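Cryptic loci regulator 2 (PDB 5IKJ) promotes transcriptional gene silencing in fission yeast heterochromatin, acting upstream of histone deacetylases, and is required for nucleosome positioning there and for silencing by the SHREC repressor complex. Local coordinates at residues Ser240-Gly245 with Pro498-Gly503; Phe284-Gln289 with Asp303-Asp308; Gly385-Trp390 with Arg494-Trp499. All coordinates share one frame; numbering follows the deposited sequence.

Contact 1: Ser240-Gly245 with Pro498-Gly503; sequences SSYRLG and PWFVKG
Trp499 reaches Ser240 with the pyrrole part of its indole, NE1 lying 3.4 Å from Ser240 OG. The indole is also packed against Phe284 and Val285 of helix 278-285. Ser240 OG has another polar neighbour in Glu497 OE1, probably a hydrogen-bond partner, so the hydroxyl sits between the indole and a carboxylate. Phe500 comes next and carries the bulk of the contact. Its CG is anti to the backbone N (chi1 -166°), and the ring is driven tip first into the loop 240-245. There CZ hangs 3.2 Å above one face of the Tyr242 ring, displaced toward the rim, with Phe500 CZ 3.3 Å from Tyr242 CZ. Phe500 CE2 follows the same rim to Tyr242 OH at 3.3 Å. The planes of the two rings meet at an oblique 46°. The other flank of Phe500 passes the backbone, CE1 being 3.8 Å from Ser241 N. Pro311 of strand 309-311 touches both Tyr242 and Phe500, and the ring of Tyr496 meets that of Phe500 nearly parallel. An alanine in place of Tyr242 would probably leave the tip of Phe500 without the ring face it rests on, open a gap beside Pro311 and allow the phenyl group to shift. Joining the two loops therefore depends mainly on aromatic and van der Waals packing, with the buried Ser240 hydroxyl close to the Trp499 indole.

Contact 2: Phe284-Gln289 with Asp303-Asp308; sequences FVEPYQ and DMAAAD
Glu286, the first residue to leave helical conformation after helix 278-285, turns its carboxylate onto the backbone of Ala306 and Ala307. This is the tight part of the contact. A bend at chi2 (-87°) puts CD within 3.4 Å of Ala306 N, and each oxygen then accepts its own amide: Ala306 N donates to OE1 at 3.1 Å with an N-H...O angle of 154°, and Ala307 N donates to OE2 at 2.9 Å. Both donors come from the syn side of the carboxylate, somewhat out of its plane, so the group is held at two points and its rotation is fixed. The methyl groups close around it, Ala306 CB lying 3.5 Å from Glu286 OE2 and Ala305 CB 3.6 Å from the same oxygen. The amides belong to the short 3-10 turn 306-307, whose leading N-H groups would probably favour the negative charge of Glu286.

At the other end the contact is looser, with Asp303 on the solvent side and Gln289 buried. Here one side-chain bond makes the link, Gln289 NE2 to Asp303 OD1 at 2.6 Å, with the donor above the carboxylate and the amide and carboxylate planes 89° apart. Gln289 OE1 is held by Asn265 on the neighbouring strand 255-266, which orients the amide.

Gln289 and Asp303 sit at the open end of the hairpin formed by strands 288-294 and 300-304. Asp303, with positive phi, and Met304 both face Tyr290 in a G1 beta bulge, where the chain turns a corner on its way to strand 309-311. A 3-10 turn between the fourth and last strands of a five-stranded antiparallel sheet, in the order 4-3-2-1-5, is reminiscent of SH3-like barrels.

Contact 3: Gly385-Trp390 with Arg494-Trp499; sequences GAEKLW and RWYEPW
Strand 387-390, part of the mixed beta-sheet in the SH3-clan Clr2 family region, meets the end of strand 491-494 and the loop beyond it, through Glu387 against Arg494 and Tyr496. Glu387 extends beyond CG and divides its oxygens between two donors. Tyr496 meets it tip to tip, OH donating to Glu387 OE2 over a very short 2.5 Å, with the oxygen at the edge of the phenol ring, near its plane. Arg494 N donates to Glu387 OE1 at 3.0 Å, the bond nearly straight at 161° and the donor standing above the carboxylate plane.

The methylenes of Arg494 pass across the Glu387 side chain, close to its CB. Arg494 CG lies 3.7 Å from Leu389 CD2, and Arg494 CD is 3.4 Å from Lys388 O. A bend at chi3 (51°) carries NE off this line. The guanidinium then has Tyr496 CE1 over the centre of one face, 3.4 Å above it, while its NH1 pairs with Glu246 in a salt bridge and its NH2 binds Ser241 O.

Two donors on separate oxygens pin the rotation of the Glu387 carboxylate. Arg494 NE stays 5.4 Å from Glu387 OE2 and the guanidinium pairs with Glu246, so the charge of Glu387 is probably stabilised chiefly by the phenol and the backbone amide.

The three contacts lie close together on one side of the chain's centre: the centre of contact 1 is about 9 Å from that of contact 2 and about 7 Å from that of contact 3, with contacts 2 and 3 about 15 Å apart. Along the chain, contact 2 falls between the two halves of contact 1 and closes before contact 3 opens; contacts 1 and 3 end on overlapping segments, sharing Pro498 and Trp499. Contacts 1 and 2 also touch where Ser241 CB meets the Tyr288 ring, and Arg243 NH1 probably bonds to Lys388 O. The loop 240-245 and residues 494-503 thus join the five-stranded antiparallel sheet to the mixed sheet of the Clr2 family region.

Contact 1: Ser240-Gly245 with Pro498-Gly503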
loop_
_atom_site.group_PDB
_atom_site.type_symbol
_atom_site.label_atom_id
_atom_site.label_comp_id
_atom_site.label_asym_id
_atom_site.label_seq_id
_atom_site.Cartn_x
_atom_site.Cartn_y
_atom_site.Cartn_z
ATOM N N SER A 240 -7.543 -11.100 5.219
ATOM C CA SER A 240 -8.297 -12.290 4.825
ATOM C C SER A 240 -9.272 -11.873 3.732
ATOM O O SER A 240 -10.437 -11.561 3.989
ATOM C CB SER A 240 -9.012 -12.904 6.023
ATOM O OG SER A 240 -9.325 -14.266 5.784
ATOM N N SER A 241 -8.790 -11.872 2.493
ATOM C CA SER A 241 -9.525 -11.257 1.396
ATOM C C SER A 241 -8.862 -11.639 0.081
ATOM O O SER A 241 -7.752 -12.178 0.052
ATOM C CB SER A 241 -9.565 -9.735 1.555
ATOM O OG SER A 241 -8.252 -9.203 1.615
ATOM N N TYR A 242 -9.564 -11.353 -1.010
ATOM C CA TYR A 242 -9.006 -11.471 -2.346
ATOM C C TYR A 242 -8.414 -10.133 -2.774
ATOM O O TYR A 242 -8.808 -9.068 -2.293
ATOM C CB TYR A 242 -10.074 -11.937 -3.335
ATOM C CG TYR A 242 -10.520 -13.356 -3.077
ATOM C CD1 TYR A 242 -9.858 -14.428 -3.660
ATOM C CD2 TYR A 242 -11.590 -13.629 -2.233
ATOM C CE1 TYR A 242 -10.254 -15.728 -3.419
ATOM C CE2 TYR A 242 -11.993 -14.928 -1.988
ATOM C CZ TYR A 242 -11.322 -15.973 -2.583
ATOM O OH TYR A 242 -11.720 -17.266 -2.338
ATOM N N ARG A 243 -7.449 -10.200 -3.688
ATOM C CA ARG A 243 -6.568 -9.074 -3.956
ATOM C C ARG A 243 -6.735 -8.577 -5.386
ATOM O O ARG A 243 -7.043 -9.343 -6.304
ATOM C CB ARG A 243 -5.110 -9.458 -3.680
ATOM C CG ARG A 243 -4.876 -9.778 -2.212
ATOM C CD ARG A 243 -3.510 -10.372 -1.931
ATOM N NE ARG A 243 -3.269 -10.458 -0.493
ATOM C CZ ARG A 243 -2.278 -11.144 0.069
ATOM N NH1 ARG A 243 -1.419 -11.823 -0.679
ATOM N NH2 ARG A 243 -2.151 -11.153 1.390
ATOM N N LEU A 244 -6.528 -7.274 -5.551
ATOM C CA LEU A 244 -6.732 -6.618 -6.835
ATOM C C LEU A 244 -5.824 -7.221 -7.896
ATOM O O LEU A 244 -4.601 -7.271 -7.726
ATOM C CB LEU A 244 -6.467 -5.120 -6.688
ATOM C CG LEU A 244 -7.411 -4.389 -5.730
ATOM C CD1 LEU A 244 -6.927 -2.972 -5.458
ATOM C CD2 LEU A 244 -8.825 -4.370 -6.286
ATOM N N GLY A 245 -6.426 -7.682 -8.989
ATOM C CA GLY A 245 -5.689 -8.278 -10.080
ATOM C C GLY A 245 -5.586 -9.786 -10.039
ATOM O O GLY A 245 -5.037 -10.377 -10.977
ATOM N N PRO A 498 -7.336 -20.300 7.900
ATOM C CA PRO A 498 -7.864 -21.677 7.898
ATOM C C PRO A 498 -9.329 -21.771 7.505
ATOM O O PRO A 498 -9.747 -22.807 6.972
ATOM C CB PRO A 498 -7.626 -22.146 9.340
ATOM C CG PRO A 498 -7.538 -20.897 10.146
ATOM C CD PRO A 498 -6.946 -19.855 9.248
ATOM N N TRP A 499 -10.121 -20.727 7.745
ATOM C CA TRP A 499 -11.520 -20.726 7.332
ATOM C C TRP A 499 -11.705 -20.310 5.880
ATOM O O TRP A 499 -12.814 -20.443 5.350
ATOM C CB TRP A 499 -12.333 -19.783 8.223
ATOM C CG TRP A 499 -11.908 -18.345 8.114
ATOM C CD1 TRP A 499 -12.231 -17.465 7.119
ATOM C CD2 TRP A 499 -11.081 -17.621 9.032
ATOM N NE1 TRP A 499 -11.655 -16.243 7.360
ATOM C CE2 TRP A 499 -10.944 -16.311 8.530
ATOM C CE3 TRP A 499 -10.443 -17.953 10.232
ATOM C CZ2 TRP A 499 -10.198 -15.334 9.185
ATOM C CZ3 TRP A 499 -9.702 -16.982 10.881
ATOM C CH2 TRP A 499 -9.585 -15.689 10.356
ATOM N N PHE A 500 -10.648 -19.823 5.228
ATOM C CA PHE A 500 -10.796 -19.177 3.929
ATOM C C PHE A 500 -11.247 -20.152 2.849
ATOM O O PHE A 500 -11.933 -19.747 1.904
ATOM C CB PHE A 500 -9.473 -18.522 3.531
ATOM C CG PHE A 500 -9.592 -17.552 2.392
ATOM C CD1 PHE A 500 -9.999 -16.247 2.615
ATOM C CD2 PHE A 500 -9.285 -17.939 1.100
ATOM C CE1 PHE A 500 -10.105 -15.351 1.569
ATOM C CE2 PHE A 500 -9.388 -17.046 0.051
ATOM C CZ PHE A 500 -9.796 -15.751 0.287
ATOM N N VAL A 501 -10.880 -21.428 2.958
ATOM C CA VAL A 501 -11.129 -22.397 1.895
ATOM C C VAL A 501 -11.538 -23.720 2.526
ATOM O O VAL A 501 -10.706 -24.404 3.135
ATOM C CB VAL A 501 -9.906 -22.602 0.990
ATOM C CG1 VAL A 501 -10.310 -23.345 -0.275
ATOM C CG2 VAL A 501 -9.250 -21.274 0.653
ATOM N N LYS A 502 -12.808 -24.085 2.380
ATOM C CA LYS A 502 -13.229 -25.459 2.614
ATOM C C LYS A 502 -12.612 -26.341 1.534
ATOM O O LYS A 502 -12.788 -26.081 0.340
ATOM C CB LYS A 502 -14.753 -25.558 2.597
ATOM C CG LYS A 502 -15.378 -25.122 1.279
ATOM C CD LYS A 502 -16.892 -25.191 1.300
ATOM C CE LYS A 502 -17.452 -24.803 -0.056
ATOM N NZ LYS A 502 -18.934 -24.892 -0.114
ATOM N N GLY A 503 -11.879 -27.367 1.943
ATOM C CA GLY A 503 -11.160 -28.207 1.009
ATOM C C GLY A 503 -9.690 -27.848 0.921
ATOM O O GLY A 503 -9.126 -27.167 1.781
#

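Contact 2: Phe284-Gln289 with Asp303-Asp308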
loop_
_atom_site.group_PDB
_atom_site.type_symbol
_atom_site.label_atom_id
_atom_site.label_comp_id
_atom_site.label_asym_id
_atom_site.label_seq_id
_atom_site.Cartn_x
_atom_site.Cartn_y
_atom_site.Cartn_z
ATOM N N PHE A 284 -13.394 -8.891 9.545
ATOM C CA PHE A 284 -12.126 -9.538 9.231
ATOM C C PHE A 284 -12.310 -10.670 8.227
ATOM O O PHE A 284 -11.395 -10.961 7.449
ATOM C CB PHE A 284 -11.480 -10.061 10.514
ATOM C CG PHE A 284 -10.035 -10.447 10.355
ATOM C CD1 PHE A 284 -9.036 -9.496 10.466
ATOM C CD2 PHE A 284 -9.679 -11.760 10.102
ATOM C CE1 PHE A 284 -7.708 -9.846 10.323
ATOM C CE2 PHE A 284 -8.350 -12.117 9.958
ATOM C CZ PHE A 284 -7.364 -11.158 10.068
ATOM N N VAL A 285 -13.479 -11.308 8.221
ATOM C CA VAL A 285 -13.748 -12.409 7.300
ATOM C C VAL A 285 -14.289 -11.903 5.967
ATOM O O VAL A 285 -13.896 -12.394 4.907
ATOM C CB VAL A 285 -14.722 -13.406 7.962
ATOM C CG1 VAL A 285 -15.184 -14.465 6.966
ATOM C CG2 VAL A 285 -14.064 -14.067 9.166
ATOM N N GLU A 286 -15.196 -10.929 6.000
ATOM C CA GLU A 286 -15.845 -10.396 4.801
ATOM C C GLU A 286 -15.746 -8.875 4.813
ATOM O O GLU A 286 -16.752 -8.172 4.970
ATOM C CB GLU A 286 -17.304 -10.847 4.725
ATOM C CG GLU A 286 -17.507 -12.235 4.139
ATOM C CD GLU A 286 -17.623 -12.220 2.626
ATOM O OE1 GLU A 286 -17.238 -11.206 2.006
ATOM O OE2 GLU A 286 -18.106 -13.222 2.055
ATOM N N PRO A 287 -14.537 -8.329 4.644
ATOM C CA PRO A 287 -14.390 -6.866 4.658
ATOM C C PRO A 287 -14.798 -6.183 3.365
ATOM O O PRO A 287 -15.065 -4.974 3.388
ATOM C CB PRO A 287 -12.890 -6.669 4.915
ATOM C CG PRO A 287 -12.257 -7.886 4.331
ATOM C CD PRO A 287 -13.239 -9.015 4.516
ATOM N N TYR A 288 -14.862 -6.905 2.250
ATOM C CA TYR A 288 -14.942 -6.295 0.932
ATOM C C TYR A 288 -16.176 -6.751 0.166
ATOM O O TYR A 288 -16.630 -7.892 0.299
ATOM C CB TYR A 288 -13.707 -6.647 0.089
ATOM C CG TYR A 288 -12.430 -5.948 0.491
ATOM C CD1 TYR A 288 -12.377 -4.568 0.618
ATOM C CD2 TYR A 288 -11.271 -6.673 0.731
ATOM C CE1 TYR A 288 -11.206 -3.929 0.978
ATOM C CE2 TYR A 288 -10.098 -6.048 1.091
ATOM C CZ TYR A 288 -10.068 -4.675 1.213
ATOM O OH TYR A 288 -8.897 -4.052 1.573
ATOM N N GLN A 289 -16.710 -5.838 -0.640
ATOM C CA GLN A 289 -17.419 -6.211 -1.853
ATOM C C GLN A 289 -16.393 -6.331 -2.967
ATOM O O GLN A 289 -15.501 -5.487 -3.090
ATOM C CB GLN A 289 -18.471 -5.174 -2.255
ATOM C CG GLN A 289 -19.390 -4.684 -1.156
ATOM C CD GLN A 289 -20.447 -3.731 -1.692
ATOM O OE1 GLN A 289 -20.451 -2.541 -1.370
ATOM N NE2 GLN A 289 -21.345 -4.250 -2.523
ATOM N N ASP A 303 -20.566 -6.543 -6.870
ATOM C CA ASP A 303 -21.085 -6.888 -5.547
ATOM C C ASP A 303 -20.975 -8.392 -5.289
ATOM O O ASP A 303 -21.959 -9.078 -5.004
ATOM C CB ASP A 303 -22.531 -6.405 -5.394
ATOM C CG ASP A 303 -23.103 -6.699 -4.020
ATOM O OD1 ASP A 303 -22.344 -6.636 -3.030
ATOM O OD2 ASP A 303 -24.312 -6.997 -3.932
ATOM N N MET A 304 -19.751 -8.899 -5.398
ATOM C CA MET A 304 -19.465 -10.288 -5.072
ATOM C C MET A 304 -18.964 -10.392 -3.638
ATOM O O MET A 304 -18.234 -9.520 -3.156
ATOM C CB MET A 304 -18.424 -10.868 -6.030
ATOM C CG MET A 304 -18.847 -10.863 -7.490
ATOM S SD MET A 304 -20.427 -11.687 -7.769
ATOM C CE MET A 304 -20.027 -13.363 -7.293
ATOM N N ALA A 305 -19.365 -11.461 -2.961
ATOM C CA ALA A 305 -18.911 -11.746 -1.609
ATOM C C ALA A 305 -17.865 -12.852 -1.640
ATOM O O ALA A 305 -17.897 -13.738 -2.500
ATOM C CB ALA A 305 -20.081 -12.159 -0.713
ATOM N N ALA A 306 -16.928 -12.788 -0.690
ATOM C CA ALA A 306 -15.874 -13.794 -0.626
ATOM C C ALA A 306 -16.449 -15.201 -0.535
ATOM O O ALA A 306 -15.850 -16.151 -1.050
ATOM C CB ALA A 306 -14.958 -13.517 0.566
ATOM N N ALA A 307 -17.610 -15.353 0.106
ATOM C CA ALA A 307 -18.242 -16.663 0.215
ATOM C C ALA A 307 -18.578 -17.260 -1.145
ATOM O O ALA A 307 -18.780 -18.475 -1.244
ATOM C CB ALA A 307 -19.512 -16.563 1.059
ATOM N N ASP A 308 -18.647 -16.436 -2.192
ATOM C CA ASP A 308 -18.946 -16.897 -3.542
ATOM C C ASP A 308 -17.717 -16.859 -4.445
ATOM O O ASP A 308 -17.852 -16.908 -5.673
ATOM C CB ASP A 308 -20.072 -16.060 -4.148
ATOM C CG ASP A 308 -21.400 -16.275 -3.452
ATOM O OD1 ASP A 308 -22.023 -17.336 -3.670
ATOM O OD2 ASP A 308 -21.826 -15.379 -2.694
#

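Contact 3: Gly385-Trp390 with Arg494-Trp499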
loop_
_atom_site.group_PDB
_atom_site.type_symbol
_atom_site.label_atom_id
_atom_site.label_comp_id
_atom_site.label_asym_id
_atom_site.label_seq_id
_atom_site.Cartn_x
_atom_site.Cartn_y
_atom_site.Cartn_z
ATOM N N GLY A 385 1.315 -16.092 -10.932
ATOM C CA GLY A 385 0.186 -16.665 -11.632
ATOM C C GLY A 385 -1.124 -16.007 -11.249
ATOM O O GLY A 385 -1.354 -14.835 -11.564
ATOM N N ALA A 386 -1.983 -16.750 -10.553
ATOM C CA ALA A 386 -3.306 -16.255 -10.194
ATOM C C ALA A 386 -3.297 -15.351 -8.970
ATOM O O ALA A 386 -4.244 -14.578 -8.783
ATOM C CB ALA A 386 -4.251 -17.428 -9.932
ATOM N N GLU A 387 -2.259 -15.419 -8.140
ATOM C CA GLU A 387 -2.269 -14.800 -6.824
ATOM C C GLU A 387 -1.307 -13.619 -6.756
ATOM O O GLU A 387 -0.324 -13.544 -7.499
ATOM C CB GLU A 387 -1.905 -15.826 -5.750
ATOM C CG GLU A 387 -2.924 -16.947 -5.620
ATOM C CD GLU A 387 -2.418 -18.115 -4.798
ATOM O OE1 GLU A 387 -1.196 -18.370 -4.812
ATOM O OE2 GLU A 387 -3.245 -18.780 -4.138
ATOM N N LYS A 388 -1.613 -12.696 -5.849
ATOM C CA LYS A 388 -0.772 -11.545 -5.560
ATOM C C LYS A 388 -0.029 -11.786 -4.252
ATOM O O LYS A 388 -0.613 -12.274 -3.280
ATOM C CB LYS A 388 -1.620 -10.277 -5.451
ATOM C CG LYS A 388 -0.918 -8.987 -5.841
ATOM C CD LYS A 388 -1.894 -7.818 -5.804
ATOM C CE LYS A 388 -1.281 -6.542 -6.358
ATOM N NZ LYS A 388 -2.323 -5.518 -6.644
ATOM N N LEU A 389 1.258 -11.444 -4.230
ATOM C CA LEU A 389 2.089 -11.645 -3.052
ATOM C C LEU A 389 2.796 -10.350 -2.687
ATOM O O LEU A 389 3.149 -9.546 -3.553
ATOM C CB LEU A 389 3.120 -12.758 -3.269
ATOM C CG LEU A 389 2.569 -14.181 -3.176
ATOM C CD1 LEU A 389 3.597 -15.180 -3.678
ATOM C CD2 LEU A 389 2.158 -14.512 -1.745
ATOM N N TRP A 390 2.999 -10.162 -1.385
ATOM C CA TRP A 390 3.545 -8.926 -0.851
ATOM C C TRP A 390 4.660 -9.212 0.145
ATOM O O TRP A 390 4.826 -10.334 0.634
ATOM C CB TRP A 390 2.478 -8.099 -0.123
ATOM C CG TRP A 390 1.333 -7.583 -0.955
ATOM C CD1 TRP A 390 0.123 -8.194 -1.160
ATOM C CD2 TRP A 390 1.270 -6.331 -1.654
ATOM N NE1 TRP A 390 -0.677 -7.405 -1.951
ATOM C CE2 TRP A 390 0.002 -6.259 -2.269
ATOM C CE3 TRP A 390 2.163 -5.270 -1.825
ATOM C CZ2 TRP A 390 -0.391 -5.167 -3.044
ATOM C CZ3 TRP A 390 1.770 -4.188 -2.596
ATOM C CH2 TRP A 390 0.505 -4.145 -3.195
ATOM N N ARG A 494 -0.004 -18.381 -2.096
ATOM C CA ARG A 494 -0.429 -17.717 -0.875
ATOM C C ARG A 494 -0.793 -18.730 0.203
ATOM O O ARG A 494 -1.256 -19.837 -0.081
ATOM C CB ARG A 494 -1.640 -16.826 -1.135
ATOM C CG ARG A 494 -1.369 -15.581 -1.962
ATOM C CD ARG A 494 -2.649 -14.774 -2.142
ATOM N NE ARG A 494 -3.309 -14.520 -0.864
ATOM C CZ ARG A 494 -4.465 -13.879 -0.726
ATOM N NH1 ARG A 494 -5.105 -13.413 -1.789
ATOM N NH2 ARG A 494 -4.979 -13.704 0.481
ATOM N N TRP A 495 -0.576 -18.333 1.452
ATOM C CA TRP A 495 -1.186 -18.993 2.595
ATOM C C TRP A 495 -2.508 -18.302 2.898
ATOM O O TRP A 495 -2.569 -17.070 2.960
ATOM C CB TRP A 495 -0.261 -18.938 3.812
ATOM C CG TRP A 495 -0.861 -19.478 5.079
ATOM C CD1 TRP A 495 -0.763 -20.753 5.558
ATOM C CD2 TRP A 495 -1.643 -18.751 6.037
ATOM N NE1 TRP A 495 -1.436 -20.864 6.751
ATOM C CE2 TRP A 495 -1.986 -19.650 7.067
ATOM C CE3 TRP A 495 -2.090 -17.430 6.121
ATOM C CZ2 TRP A 495 -2.752 -19.269 8.167
ATOM C CZ3 TRP A 495 -2.852 -17.053 7.214
ATOM C CH2 TRP A 495 -3.175 -17.969 8.222
ATOM N N TYR A 496 -3.562 -19.091 3.070
ATOM C CA TYR A 496 -4.885 -18.562 3.359
ATOM C C TYR A 496 -5.297 -18.925 4.779
ATOM O O TYR A 496 -4.929 -19.981 5.303
ATOM C CB TYR A 496 -5.924 -19.092 2.365
ATOM C CG TYR A 496 -5.689 -18.665 0.934
ATOM C CD1 TYR A 496 -6.058 -17.401 0.496
ATOM C CD2 TYR A 496 -5.110 -19.531 0.018
ATOM C CE1 TYR A 496 -5.849 -17.009 -0.812
ATOM C CE2 TYR A 496 -4.898 -19.149 -1.290
ATOM C CZ TYR A 496 -5.269 -17.887 -1.700
ATOM O OH TYR A 496 -5.061 -17.498 -3.003
ATOM N N GLU A 497 -6.070 -18.035 5.393
ATOM C CA GLU A 497 -6.561 -18.276 6.737
ATOM C C GLU A 497 -7.325 -19.602 6.761
ATOM O O GLU A 497 -7.900 -20.012 5.748
ATOM C CB GLU A 497 -7.454 -17.122 7.200
ATOM C CG GLU A 497 -6.717 -15.797 7.418
ATOM C CD GLU A 497 -6.300 -15.131 6.121
ATOM O OE1 GLU A 497 -6.728 -15.598 5.044
ATOM O OE2 GLU A 497 -5.543 -14.139 6.175
ATOM N N PRO A 498 -7.336 -20.300 7.900
ATOM C CA PRO A 498 -7.864 -21.677 7.898
ATOM C C PRO A 498 -9.329 -21.771 7.505
ATOM O O PRO A 498 -9.747 -22.807 6.972
ATOM C CB PRO A 498 -7.626 -22.146 9.340
ATOM C CG PRO A 498 -7.538 -20.897 10.146
ATOM C CD PRO A 498 -6.946 -19.855 9.248
ATOM N N TRP A 499 -10.121 -20.727 7.745
ATOM C CA TRP A 499 -11.520 -20.726 7.332
ATOM C C TRP A 499 -11.705 -20.310 5.880
ATOM O O TRP A 499 -12.814 -20.443 5.350
ATOM C CB TRP A 499 -12.333 -19.783 8.223
ATOM C CG TRP A 499 -11.908 -18.345 8.114
ATOM C CD1 TRP A 499 -12.231 -17.465 7.119
ATOM C CD2 TRP A 499 -11.081 -17.621 9.032
ATOM N NE1 TRP A 499 -11.655 -16.243 7.360
ATOM C CE2 TRP A 499 -10.944 -16.311 8.530
ATOM C CE3 TRP A 499 -10.443 -17.953 10.232
ATOM C CZ2 TRP A 499 -10.198 -15.334 9.185
ATOM C CZ3 TRP A 499 -9.702 -16.982 10.881
ATOM C CH2 TRP A 499 -9.585 -15.689 10.356
#